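Local coordinates for protein Alpha/beta fold hydrolase (Pseudomonas aeruginosa, PDB 6I8W) that degrades membrane phospholipids as a membrane-bound phospholipase A and acts as a bacterial virulence factor, at residues A163-A168 against E267-L272; Y110-Q115 against R235-E240; T114-V119 against G140-L145. One frame throughout, in Å; residues are numbered along the deposited sequence.

Contact 1 of 3, residues A163-A168 against E267-L272. With CO2 (carbon dioxide), chain G.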
ATOM      1  N   ALA A 163       9.152   4.457  -3.461  1.00 39.32           N
ATOM      2  CA  ALA A 163       9.604   4.920  -4.769  1.00 41.83           C
ATOM      3  C   ALA A 163      10.015   6.384  -4.667  1.00 42.34           C
ATOM      4  O   ALA A 163       9.741   7.032  -3.659  1.00 38.82           O
ATOM      5  CB  ALA A 163       8.497   4.732  -5.827  1.00 37.24           C
ATOM      6  N   GLY A 164      10.665   6.910  -5.703  1.00 47.52           N
ATOM      7  CA  GLY A 164      10.953   8.333  -5.744  1.00 42.66           C
ATOM      8  C   GLY A 164      12.410   8.768  -5.826  1.00 46.11           C
ATOM      9  O   GLY A 164      12.684   9.954  -6.005  1.00 48.33           O
ATOM     10  N   VAL A 165      13.352   7.835  -5.696  1.00 41.72           N
ATOM     11  CA  VAL A 165      14.746   8.178  -5.954  1.00 43.77           C
ATOM     12  C   VAL A 165      15.368   7.251  -6.988  1.00 44.13           C
ATOM     13  O   VAL A 165      14.838   6.182  -7.279  1.00 46.66           O
ATOM     14  CB  VAL A 165      15.613   8.135  -4.665  1.00 51.80           C
ATOM     15  CG1 VAL A 165      15.093   9.129  -3.644  1.00 47.03           C
ATOM     16  CG2 VAL A 165      15.637   6.731  -4.082  1.00 46.79           C
ATOM     17  N   MET A 166      16.494   7.689  -7.534  1.00 46.12           N
ATOM     18  CA  MET A 166      17.257   6.912  -8.505  0.62 50.44           C
ATOM     19  C   MET A 166      18.594   6.492  -7.901  1.00 49.53           C
ATOM     20  O   MET A 166      19.543   7.264  -7.910  1.00 55.79           O
ATOM     21  CB  MET A 166      17.474   7.724  -9.788  0.62 54.73           C
ATOM     22  CG  MET A 166      16.250   7.762 -10.705  0.62 58.00           C
ATOM     23  SD  MET A 166      16.421   8.880 -12.125  0.62 73.24           S
ATOM     24  CE  MET A 166      16.036  10.454 -11.353  0.62 49.72           C
ATOM     25  N   PRO A 167      18.665   5.263  -7.366  1.00 53.71           N
ATOM     26  CA  PRO A 167      19.838   4.726  -6.671  1.00 55.68           C
ATOM     27  C   PRO A 167      20.892   4.151  -7.612  1.00 59.33           C
ATOM     28  O   PRO A 167      20.658   4.029  -8.822  1.00 55.96           O
ATOM     29  CB  PRO A 167      19.246   3.622  -5.799  1.00 52.39           C
ATOM     30  CG  PRO A 167      17.984   3.202  -6.492  1.00 48.04           C
ATOM     31  CD  PRO A 167      17.625   4.237  -7.536  1.00 48.44           C
ATOM     32  N   ALA A 168      22.035   3.787  -7.039  1.00 58.36           N
ATOM     33  CA  ALA A 168      23.181   3.312  -7.806  1.00 62.59           C
ATOM     34  C   ALA A 168      22.908   1.984  -8.513  1.00 59.09           C
ATOM     35  O   ALA A 168      23.342   1.780  -9.638  1.00 65.53           O
ATOM     36  CB  ALA A 168      24.395   3.182  -6.896  1.00 68.35           C
ATOM     37  N   GLU A 267      20.996   5.070   0.589  1.00 41.21           N
ATOM     38  CA  GLU A 267      22.204   5.892   0.499  1.00 52.91           C
ATOM     39  C   GLU A 267      21.937   7.213  -0.225  1.00 54.37           C
ATOM     40  O   GLU A 267      22.600   8.208   0.031  1.00 54.22           O
ATOM     41  CB  GLU A 267      23.338   5.120  -0.188  1.00 64.11           C
ATOM     42  CG  GLU A 267      23.548   3.701   0.343  1.00 79.50           C
ATOM     43  CD  GLU A 267      23.909   3.663   1.828  1.00 97.63           C
ATOM     44  OE1 GLU A 267      24.456   4.659   2.352  1.00104.50           O
ATOM     45  OE2 GLU A 267      23.648   2.628   2.477  1.00105.13           O
ATOM     46  N   VAL A 268      20.956   7.228  -1.120  1.00 50.78           N
ATOM     47  CA  VAL A 268      20.570   8.476  -1.771  1.00 52.29           C
ATOM     48  C   VAL A 268      19.852   9.378  -0.764  1.00 51.17           C
ATOM     49  O   VAL A 268      20.122  10.569  -0.690  1.00 44.83           O
ATOM     50  CB  VAL A 268      19.654   8.232  -2.988  1.00 51.04           C
ATOM     51  CG1 VAL A 268      19.056   9.542  -3.492  1.00 50.12           C
ATOM     52  CG2 VAL A 268      20.418   7.516  -4.097  1.00 59.41           C
ATOM     53  N   MET A 269      18.949   8.801   0.023  1.00 45.97           N
ATOM     54  CA  MET A 269      18.052   9.591   0.860  1.00 43.63           C
ATOM     55  C   MET A 269      18.654  10.059   2.177  1.00 45.82           C
ATOM     56  O   MET A 269      18.315  11.132   2.685  1.00 46.07           O
ATOM     57  CB  MET A 269      16.782   8.785   1.147  1.00 41.85           C
ATOM     58  CG  MET A 269      15.938   8.551  -0.097  1.00 37.11           C
ATOM     59  SD  MET A 269      14.382   7.746   0.334  1.00 41.10           S
ATOM     60  CE  MET A 269      14.946   6.094   0.736  1.00 38.46           C
ATOM     61  N   ARG A 270      19.492   9.216   2.763  1.00 44.20           N
ATOM     62  CA  ARG A 270      20.040   9.493   4.084  1.00 50.37           C
ATOM     63  C   ARG A 270      20.724  10.878   4.193  1.00 48.86           C
ATOM     64  O   ARG A 270      20.351  11.657   5.072  1.00 49.24           O
ATOM     65  CB  ARG A 270      20.987   8.361   4.474  1.00 54.54           C
ATOM     66  CG  ARG A 270      21.261   8.246   5.927  1.00 63.42           C
ATOM     67  CD  ARG A 270      21.942   6.923   6.191  1.00 61.28           C
ATOM     68  NE  ARG A 270      22.941   7.052   7.235  1.00 61.93           N
ATOM     69  CZ  ARG A 270      24.026   6.294   7.321  1.00 61.90           C
ATOM     70  NH1 ARG A 270      24.257   5.348   6.415  1.00 62.64           N
ATOM     71  NH2 ARG A 270      24.882   6.492   8.308  1.00 61.35           N
ATOM     72  N   PRO A 271      21.681  11.210   3.287  1.00 47.84           N
ATOM     73  CA  PRO A 271      22.324  12.536   3.340  1.00 54.65           C
ATOM     74  C   PRO A 271      21.370  13.708   3.120  1.00 58.47           C
ATOM     75  O   PRO A 271      21.709  14.843   3.449  1.00 56.47           O
ATOM     76  CB  PRO A 271      23.335  12.503   2.180  1.00 57.03           C
ATOM     77  CG  PRO A 271      23.494  11.087   1.824  1.00 59.88           C
ATOM     78  CD  PRO A 271      22.188  10.425   2.147  1.00 53.30           C
ATOM     79  N   LEU A 272      20.221  13.442   2.505  1.00 57.28           N
ATOM     80  CA  LEU A 272      19.306  14.509   2.107  1.00 55.47           C
ATOM     81  C   LEU A 272      18.259  14.807   3.177  1.00 52.42           C
ATOM     82  O   LEU A 272      17.538  15.796   3.073  1.00 59.09           O
ATOM     83  CB  LEU A 272      18.615  14.152   0.777  1.00 49.15           C
ATOM     84  CG  LEU A 272      19.517  13.872  -0.431  1.00 54.57           C
ATOM     85  CD1 LEU A 272      18.693  13.383  -1.611  1.00 54.89           C
ATOM     86  CD2 LEU A 272      20.325  15.109  -0.829  1.00 55.81           C
TER
HETATM   87  C   CO2 G 405      20.141  17.906   5.248  1.00 77.36           C
HETATM   88  O1  CO2 G 405      20.551  17.731   6.289  1.00 75.27           O
HETATM   89  O2  CO2 G 405      19.733  18.082   4.206  1.00 74.93           O
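Val165 and Val268 join the loop after strand 154-160 to helix 265-269 of the alpha/beta hydrolase fold. The two side chains meet tip to tip. Val165 CB lies 3.9 Å from Val268 CG1, and that methyl also touches Val165 CG1 at 4.0 Å. The other Val268 branch, CG2, turns to the loop backbone. It sits 3.8 Å from Pro167 CA and 3.9 Å from Met166 O. The two methyls of Val268 thus straddle successive parts of the loop. Val165 CG1 stands anti to its own carbonyl carbon. From there it reaches Met269 CG at 3.7 Å, and the two side chains cross at about a right angle. The Met269 side chain also packs on Leu252 and Trp254 of strand 250-255. Met166 N donates to Glu240 OE2, so the loop also meets segment 235-240. A carbon dioxide lies at the far end of the 267-272 segment, its O2 3.4 Å from Leu272 O. The packing sets the loop after strand 154-160 against helix 265-269, which belongs to the beta-alpha-beta crossover from strand 250-255 to strand 276-281 of the alpha/beta hydrolase fold.

Contact 2 of 3, residues Y110-Q115 against R235-E240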
ATOM      1  N   TYR A 110      -3.272  10.505 -11.689  1.00 43.50           N
ATOM      2  CA  TYR A 110      -2.909   9.627 -10.602  1.00 42.08           C
ATOM      3  C   TYR A 110      -1.425   9.714 -10.283  1.00 43.75           C
ATOM      4  O   TYR A 110      -0.873   8.812  -9.663  1.00 40.68           O
ATOM      5  CB  TYR A 110      -3.304   8.185 -10.925  1.00 43.03           C
ATOM      6  CG  TYR A 110      -4.797   7.980 -10.998  1.00 44.11           C
ATOM      7  CD1 TYR A 110      -5.546   7.820  -9.842  1.00 37.66           C
ATOM      8  CD2 TYR A 110      -5.456   7.958 -12.220  1.00 45.92           C
ATOM      9  CE1 TYR A 110      -6.911   7.642  -9.901  1.00 43.45           C
ATOM     10  CE2 TYR A 110      -6.822   7.770 -12.289  1.00 46.02           C
ATOM     11  CZ  TYR A 110      -7.539   7.612 -11.116  1.00 46.29           C
ATOM     12  OH  TYR A 110      -8.895   7.427 -11.160  1.00 44.25           O
ATOM     13  N   ASP A 111      -0.790  10.802 -10.714  1.00 42.26           N
ATOM     14  CA  ASP A 111       0.591  11.075 -10.331  1.00 44.50           C
ATOM     15  C   ASP A 111       0.694  11.258  -8.818  1.00 43.68           C
ATOM     16  O   ASP A 111      -0.286  11.612  -8.162  1.00 45.47           O
ATOM     17  CB  ASP A 111       1.110  12.326 -11.042  1.00 45.03           C
ATOM     18  CG  ASP A 111       0.436  13.582 -10.552  1.00 52.26           C
ATOM     19  OD1 ASP A 111      -0.654  13.916 -11.064  1.00 51.07           O
ATOM     20  OD2 ASP A 111       0.975  14.216  -9.620  1.00 55.20           O
ATOM     21  N   VAL A 112       1.881  11.050  -8.261  1.00 46.59           N
ATOM     22  CA  VAL A 112       2.028  11.023  -6.804  1.00 39.64           C
ATOM     23  C   VAL A 112       1.825  12.413  -6.189  1.00 42.89           C
ATOM     24  O   VAL A 112       1.476  12.539  -5.016  1.00 41.68           O
ATOM     25  CB  VAL A 112       3.401  10.466  -6.389  1.00 37.44           C
ATOM     26  CG1 VAL A 112       3.488   8.987  -6.722  1.00 40.56           C
ATOM     27  CG2 VAL A 112       4.534  11.250  -7.065  1.00 39.55           C
ATOM     28  N   GLY A 113       2.060  13.455  -6.982  1.00 42.32           N
ATOM     29  CA  GLY A 113       1.833  14.815  -6.523  1.00 47.85           C
ATOM     30  C   GLY A 113       0.360  15.117  -6.282  1.00 48.10           C
ATOM     31  O   GLY A 113      -0.023  15.616  -5.225  1.00 46.80           O
ATOM     32  N   THR A 114      -0.472  14.799  -7.268  1.00 46.96           N
ATOM     33  CA  THR A 114      -1.918  14.913  -7.130  1.00 44.78           C
ATOM     34  C   THR A 114      -2.422  13.994  -5.994  1.00 42.64           C
ATOM     35  O   THR A 114      -3.251  14.385  -5.176  1.00 39.52           O
ATOM     36  CB  THR A 114      -2.620  14.559  -8.460  1.00 47.35           C
ATOM     37  OG1 THR A 114      -2.077  15.368  -9.507  1.00 46.94           O
ATOM     38  CG2 THR A 114      -4.121  14.775  -8.371  1.00 43.72           C
ATOM     39  N   GLN A 115      -1.901  12.776  -5.932  1.00 37.88           N
ATOM     40  CA  GLN A 115      -2.326  11.847  -4.883  1.00 38.82           C
ATOM     41  C   GLN A 115      -1.968  12.376  -3.480  1.00 40.73           C
ATOM     42  O   GLN A 115      -2.766  12.261  -2.558  1.00 35.89           O
ATOM     43  CB  GLN A 115      -1.703  10.468  -5.114  1.00 38.55           C
ATOM     44  CG  GLN A 115      -2.249   9.728  -6.338  1.00 38.94           C
ATOM     45  CD  GLN A 115      -3.618   9.083  -6.074  1.00 40.67           C
ATOM     46  OE1 GLN A 115      -4.539   9.722  -5.567  1.00 43.87           O
ATOM     47  NE2 GLN A 115      -3.733   7.808  -6.391  1.00 37.75           N
ATOM     48  N   ARG A 235       4.703  11.209 -15.386  1.00 52.09           N
ATOM     49  CA  ARG A 235       4.504  12.328 -14.467  1.00 58.51           C
ATOM     50  C   ARG A 235       5.305  12.097 -13.192  1.00 57.04           C
ATOM     51  O   ARG A 235       4.895  12.481 -12.097  1.00 52.07           O
ATOM     52  CB  ARG A 235       3.018  12.498 -14.149  1.00 52.86           C
ATOM     53  CG  ARG A 235       2.156  12.664 -15.406  1.00 57.54           C
ATOM     54  CD  ARG A 235       0.658  12.762 -15.102  1.00 57.99           C
ATOM     55  NE  ARG A 235      -0.135  12.510 -16.312  1.00 68.82           N
ATOM     56  CZ  ARG A 235      -1.441  12.737 -16.428  1.00 71.37           C
ATOM     57  NH1 ARG A 235      -2.129  13.238 -15.409  1.00 69.54           N
ATOM     58  NH2 ARG A 235      -2.060  12.471 -17.572  1.00 79.21           N
ATOM     59  N   TYR A 236       6.465  11.472 -13.357  1.00 57.94           N
ATOM     60  CA  TYR A 236       7.340  11.129 -12.242  1.00 54.44           C
ATOM     61  C   TYR A 236       7.854  12.377 -11.543  1.00 51.36           C
ATOM     62  O   TYR A 236       8.270  13.318 -12.190  1.00 53.70           O
ATOM     63  CB  TYR A 236       8.503  10.280 -12.753  1.00 56.57           C
ATOM     64  CG  TYR A 236       9.534   9.884 -11.719  1.00 57.23           C
ATOM     65  CD1 TYR A 236       9.320   8.794 -10.889  1.00 50.73           C
ATOM     66  CD2 TYR A 236      10.746  10.569 -11.613  1.00 52.42           C
ATOM     67  CE1 TYR A 236      10.266   8.409  -9.954  1.00 51.26           C
ATOM     68  CE2 TYR A 236      11.700  10.190 -10.682  1.00 51.78           C
ATOM     69  CZ  TYR A 236      11.446   9.106  -9.851  1.00 52.56           C
ATOM     70  OH  TYR A 236      12.377   8.702  -8.926  1.00 50.50           O
ATOM     71  N   ILE A 237       7.810  12.385 -10.217  1.00 48.25           N
ATOM     72  CA  ILE A 237       8.361  13.494  -9.443  1.00 53.51           C
ATOM     73  C   ILE A 237       9.546  13.020  -8.608  1.00 53.76           C
ATOM     74  O   ILE A 237       9.376  12.241  -7.670  1.00 54.58           O
ATOM     75  CB  ILE A 237       7.301  14.123  -8.511  1.00 52.94           C
ATOM     76  CG1 ILE A 237       6.098  14.625  -9.321  1.00 57.68           C
ATOM     77  CG2 ILE A 237       7.912  15.238  -7.683  1.00 48.85           C
ATOM     78  CD1 ILE A 237       4.950  15.141  -8.463  1.00 51.84           C
ATOM     79  N   PRO A 238      10.757  13.477  -8.956  1.00 52.34           N
ATOM     80  CA  PRO A 238      11.942  13.089  -8.183  1.00 52.34           C
ATOM     81  C   PRO A 238      11.859  13.571  -6.742  1.00 47.28           C
ATOM     82  O   PRO A 238      11.474  14.713  -6.495  1.00 51.25           O
ATOM     83  CB  PRO A 238      13.091  13.773  -8.929  1.00 55.62           C
ATOM     84  CG  PRO A 238      12.443  14.873  -9.720  1.00 59.08           C
ATOM     85  CD  PRO A 238      11.084  14.377 -10.078  1.00 52.71           C
ATOM     86  N   LEU A 239      12.208  12.709  -5.794  1.00 50.32           N
ATOM     87  CA  LEU A 239      12.215  13.094  -4.391  1.00 46.06           C
ATOM     88  C   LEU A 239      13.493  13.812  -3.952  1.00 53.47           C
ATOM     89  O   LEU A 239      13.483  14.534  -2.952  1.00 54.73           O
ATOM     90  CB  LEU A 239      12.025  11.869  -3.505  1.00 42.72           C
ATOM     91  CG  LEU A 239      10.607  11.323  -3.398  1.00 42.33           C
ATOM     92  CD1 LEU A 239      10.605  10.143  -2.445  1.00 34.73           C
ATOM     93  CD2 LEU A 239       9.656  12.418  -2.923  1.00 40.34           C
ATOM     94  N   GLU A 240      14.590  13.596  -4.677  1.00 53.06           N
ATOM     95  CA  GLU A 240      15.886  14.144  -4.269  1.00 52.29           C
ATOM     96  C   GLU A 240      15.833  15.654  -3.960  1.00 55.37           C
ATOM     97  O   GLU A 240      16.396  16.085  -2.960  1.00 55.78           O
ATOM     98  CB  GLU A 240      16.961  13.846  -5.321  1.00 62.63           C
ATOM     99  CG  GLU A 240      17.397  12.382  -5.375  1.00 62.61           C
ATOM    100  CD  GLU A 240      16.551  11.534  -6.325  1.00 64.02           C
ATOM    101  OE1 GLU A 240      15.465  11.991  -6.754  1.00 62.10           O
ATOM    102  OE2 GLU A 240      16.985  10.408  -6.652  1.00 59.17           O
TER
HETATM  103  O   HOH W   1       3.953  10.332 -10.447  1.00 42.94           O
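Asp111, Val112 and Gly113, at the start of helix 112-125, meet Arg235 and Ile237 of the segment that follows helix 208-234. The apolar contacts form two patches. In the first, the CB atoms of Asp111 and Arg235 face each other at 3.7 Å. The Arg235 chain is extended from CG to NE, and its CD passes 4.1 Å from Asp111 CB. In the second, Ile237 CD1 rests on the backbone of Gly113, 3.7 Å from Gly113 N. It is equally close to Gly113 CA. Gly113 has no side chain, and the methyl can settle directly on the main chain. Ile237 CD1 also touches Val112 CG2 at 4.2 Å, where the Val112 and Ile237 side chains run past one another, pointing opposite ways.

The hydrogen bonds gather at the helix start. Asp111 is the N-cap. Its CG lies between its backbone N and carbonyl carbon (chi1 69°), and the carboxylate folds back over the first turn. OD2 accepts from Thr114 N at 2.8 Å. The bond is fairly straight, 164° at the hydrogen, with the donor 43° out of the carboxylate plane. Across the segments the polar link is a water. It accepts from Val112 N at 3.1 Å and donates to Arg235 O. Nearby, Gln231 OE1 of helix 208-234 takes the Tyr110 N-H, and His141 NE2 bonds to Ile237 O.

The charges are near but do not touch. The Arg235 guanidinium lies close to the Asp111 carboxylate, although the position of Asp111 OD1 is less certain. The buried Asp111 carboxylate, at the N-terminal end of a helix and near a guanidinium, is therefore probably stabilised as the anion.

Contact 3 of 3, residues T114-V119 against G140-L145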
ATOM      1  N   THR A 114      -0.472  14.799  -7.268  1.00 46.96           N
ATOM      2  CA  THR A 114      -1.918  14.913  -7.130  1.00 44.78           C
ATOM      3  C   THR A 114      -2.422  13.994  -5.994  1.00 42.64           C
ATOM      4  O   THR A 114      -3.251  14.385  -5.176  1.00 39.52           O
ATOM      5  CB  THR A 114      -2.620  14.559  -8.460  1.00 47.35           C
ATOM      6  OG1 THR A 114      -2.077  15.368  -9.507  1.00 46.94           O
ATOM      7  CG2 THR A 114      -4.121  14.775  -8.371  1.00 43.72           C
ATOM      8  N   GLN A 115      -1.901  12.776  -5.932  1.00 37.88           N
ATOM      9  CA  GLN A 115      -2.326  11.847  -4.883  1.00 38.82           C
ATOM     10  C   GLN A 115      -1.968  12.376  -3.480  1.00 40.73           C
ATOM     11  O   GLN A 115      -2.766  12.261  -2.558  1.00 35.89           O
ATOM     12  CB  GLN A 115      -1.703  10.468  -5.114  1.00 38.55           C
ATOM     13  CG  GLN A 115      -2.249   9.728  -6.338  1.00 38.94           C
ATOM     14  CD  GLN A 115      -3.618   9.083  -6.074  1.00 40.67           C
ATOM     15  OE1 GLN A 115      -4.539   9.722  -5.567  1.00 43.87           O
ATOM     16  NE2 GLN A 115      -3.733   7.808  -6.391  1.00 37.75           N
ATOM     17  N   ALA A 116      -0.797  12.992  -3.328  1.00 39.65           N
ATOM     18  CA  ALA A 116      -0.403  13.534  -2.023  1.00 41.26           C
ATOM     19  C   ALA A 116      -1.376  14.627  -1.557  1.00 38.54           C
ATOM     20  O   ALA A 116      -1.675  14.734  -0.371  1.00 37.66           O
ATOM     21  CB  ALA A 116       1.026  14.073  -2.064  1.00 40.41           C
ATOM     22  N   GLU A 117      -1.887  15.431  -2.486  1.00 38.58           N
ATOM     23  CA  GLU A 117      -2.875  16.435  -2.105  1.00 41.21           C
ATOM     24  C   GLU A 117      -4.220  15.801  -1.710  1.00 41.83           C
ATOM     25  O   GLU A 117      -4.879  16.271  -0.786  1.00 39.03           O
ATOM     26  CB  GLU A 117      -3.080  17.447  -3.233  1.00 42.52           C
ATOM     27  CG  GLU A 117      -1.856  18.296  -3.465  1.00 57.21           C
ATOM     28  CD  GLU A 117      -1.222  18.752  -2.159  1.00 68.15           C
ATOM     29  OE1 GLU A 117      -1.908  19.424  -1.356  1.00 75.06           O
ATOM     30  OE2 GLU A 117      -0.039  18.419  -1.929  1.00 63.27           O
ATOM     31  N   ARG A 118      -4.620  14.737  -2.399  1.00 41.84           N
ATOM     32  CA  ARG A 118      -5.836  14.018  -2.023  1.00 40.00           C
ATOM     33  C   ARG A 118      -5.712  13.433  -0.602  1.00 39.47           C
ATOM     34  O   ARG A 118      -6.679  13.433   0.164  1.00 37.26           O
ATOM     35  CB  ARG A 118      -6.144  12.899  -3.037  1.00 37.07           C
ATOM     36  CG  ARG A 118      -6.447  13.402  -4.483  1.00 39.61           C
ATOM     37  CD  ARG A 118      -7.005  12.272  -5.368  1.00 38.33           C
ATOM     38  NE  ARG A 118      -7.323  12.739  -6.718  1.00 43.30           N
ATOM     39  CZ  ARG A 118      -6.678  12.362  -7.820  1.00 45.96           C
ATOM     40  NH1 ARG A 118      -5.668  11.503  -7.733  1.00 39.96           N
ATOM     41  NH2 ARG A 118      -7.043  12.847  -9.011  1.00 44.47           N
ATOM     42  N   VAL A 119      -4.531  12.925  -0.258  1.00 34.15           N
ATOM     43  CA  VAL A 119      -4.331  12.327   1.062  1.00 35.16           C
ATOM     44  C   VAL A 119      -4.429  13.404   2.146  1.00 34.04           C
ATOM     45  O   VAL A 119      -5.040  13.189   3.195  1.00 35.43           O
ATOM     46  CB  VAL A 119      -2.976  11.603   1.177  1.00 31.88           C
ATOM     47  CG1 VAL A 119      -2.761  11.117   2.605  1.00 31.04           C
ATOM     48  CG2 VAL A 119      -2.902  10.428   0.213  1.00 30.90           C
ATOM     49  N   GLY A 140       4.815   5.411  -0.330  1.00 30.79           N
ATOM     50  CA  GLY A 140       5.913   6.100   0.337  1.00 29.98           C
ATOM     51  C   GLY A 140       6.328   7.328  -0.454  1.00 37.51           C
ATOM     52  O   GLY A 140       6.671   8.362   0.114  1.00 34.32           O
ATOM     53  N   HIS A 141       6.302   7.205  -1.779  1.00 35.35           N
ATOM     54  CA  HIS A 141       6.602   8.333  -2.662  1.00 37.04           C
ATOM     55  C   HIS A 141       5.624   9.478  -2.355  1.00 36.68           C
ATOM     56  O   HIS A 141       6.021  10.632  -2.173  1.00 36.53           O
ATOM     57  CB  HIS A 141       6.510   7.896  -4.131  1.00 33.78           C
ATOM     58  CG  HIS A 141       7.104   8.871  -5.104  1.00 38.87           C
ATOM     59  ND1 HIS A 141       7.247   8.588  -6.448  1.00 43.90           N
ATOM     60  CD2 HIS A 141       7.602  10.118  -4.928  1.00 40.69           C
ATOM     61  CE1 HIS A 141       7.806   9.622  -7.057  1.00 44.52           C
ATOM     62  NE2 HIS A 141       8.026  10.564  -6.159  1.00 43.38           N
ATOM     63  N   ILE A 142       4.346   9.123  -2.273  1.00 36.21           N
ATOM     64  CA  ILE A 142       3.266  10.046  -1.924  1.00 35.21           C
ATOM     65  C   ILE A 142       3.415  10.625  -0.501  1.00 36.24           C
ATOM     66  O   ILE A 142       3.242  11.825  -0.287  1.00 34.28           O
ATOM     67  CB  ILE A 142       1.903   9.320  -2.042  1.00 39.09           C
ATOM     68  CG1 ILE A 142       1.573   9.039  -3.521  1.00 37.05           C
ATOM     69  CG2 ILE A 142       0.791  10.110  -1.349  1.00 32.34           C
ATOM     70  CD1 ILE A 142       0.490   7.953  -3.703  1.00 34.50           C
ATOM     71  N   ALA A 143       3.724   9.767   0.469  1.00 30.86           N
ATOM     72  CA  ALA A 143       3.894  10.211   1.857  1.00 33.57           C
ATOM     73  C   ALA A 143       5.032  11.219   1.986  1.00 33.88           C
ATOM     74  O   ALA A 143       4.938  12.187   2.735  1.00 34.76           O
ATOM     75  CB  ALA A 143       4.163   9.030   2.773  1.00 30.10           C
ATOM     76  N   ALA A 144       6.126  10.972   1.278  1.00 32.13           N
ATOM     77  CA  ALA A 144       7.257  11.893   1.348  1.00 36.31           C
ATOM     78  C   ALA A 144       6.855  13.279   0.839  1.00 43.34           C
ATOM     79  O   ALA A 144       7.239  14.288   1.427  1.00 39.05           O
ATOM     80  CB  ALA A 144       8.442  11.356   0.559  1.00 43.36           C
ATOM     81  N   LEU A 145       6.059  13.335  -0.228  1.00 41.35           N
ATOM     82  CA  LEU A 145       5.644  14.636  -0.772  1.00 46.33           C
ATOM     83  C   LEU A 145       4.692  15.365   0.177  1.00 41.12           C
ATOM     84  O   LEU A 145       4.766  16.581   0.324  1.00 42.38           O
ATOM     85  CB  LEU A 145       4.993  14.482  -2.148  1.00 42.39           C
ATOM     86  CG  LEU A 145       5.958  14.097  -3.266  1.00 44.48           C
ATOM     87  CD1 LEU A 145       5.185  13.852  -4.559  1.00 51.47           C
ATOM     88  CD2 LEU A 145       7.043  15.164  -3.453  1.00 45.50           C
TER
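Ile142 and Ala116 lie at the crossing of two helices of the alpha/beta hydrolase fold, 112-125 and 138-149. The second follows the likely nucleophile elbow, a GxSxG turn. The axes of the short segments approach to 8.5 Å, with a signed crossing angle of -68°.

Ile142 carries most of the first shell and uses both of its branches. CG2, anti to the backbone N, presses on the main chain of helix 112-125, 3.7 Å from Ala116 CA. It also meets Val119 CG2 at 4.0 Å. The other branch runs out to CD1, which touches Gln115 CB at 3.6 Å. Ile142 thus spans three residues of the facing helix. Ala116 answers with its one methyl. Its CB lies 3.6 Å from Ile142 O and 4.0 Å from Leu145 CB, so it sits between residues one helical turn apart. The small residue lets the backbones come near at this point.

Farther out, the two helices also touch the central sheet. Val119 packs on Leu66 and Ile68 of strand 64-68, and Ala143 packs on Ile68 too. Among the polar groups, Glu117 OE2 forms a salt bridge with Arg149 NH1, a second tie between the helices. The amide of Gln115 turns off from Ile142 because its chain bends at chi2 (-78°). Its NE2 donates to Pro97 O, which fixes that end of the group. Its OE1 accepts from Arg118 NH1 at 3.0 Å, and Arg118 NH1 also bonds to Ser109 O. Gln115 OE1 lies almost in the guanidinium plane, but Arg118 NH1 stands 69° out of the amide carbonyl plane. Thr114 CG2 sits over one face of the Arg118 guanidinium, 3.4 Å from its plane and nearer the rim than the centre.

All three contacts lie in one alpha/beta hydrolase fold. Contacts 2 and 3 have centres about 8 Å apart and both use helix 112-125, sharing Thr114 and Gln115. Contact 1 is about 15 Å from contact 2 and about 17 Å from contact 3, centre to centre. Both segments of contact 3 come before those of contact 1 in the sequence, while the segments of contacts 1 and 2 alternate. Segment 235-240 is the bridge. Leu239 N probably bonds to Gly164 O of contact 1, and Ile237 O probably bonds to His141 NE2 of contact 3. Loops and helices distant in sequence are thus joined around the helix that follows the probable nucleophile elbow.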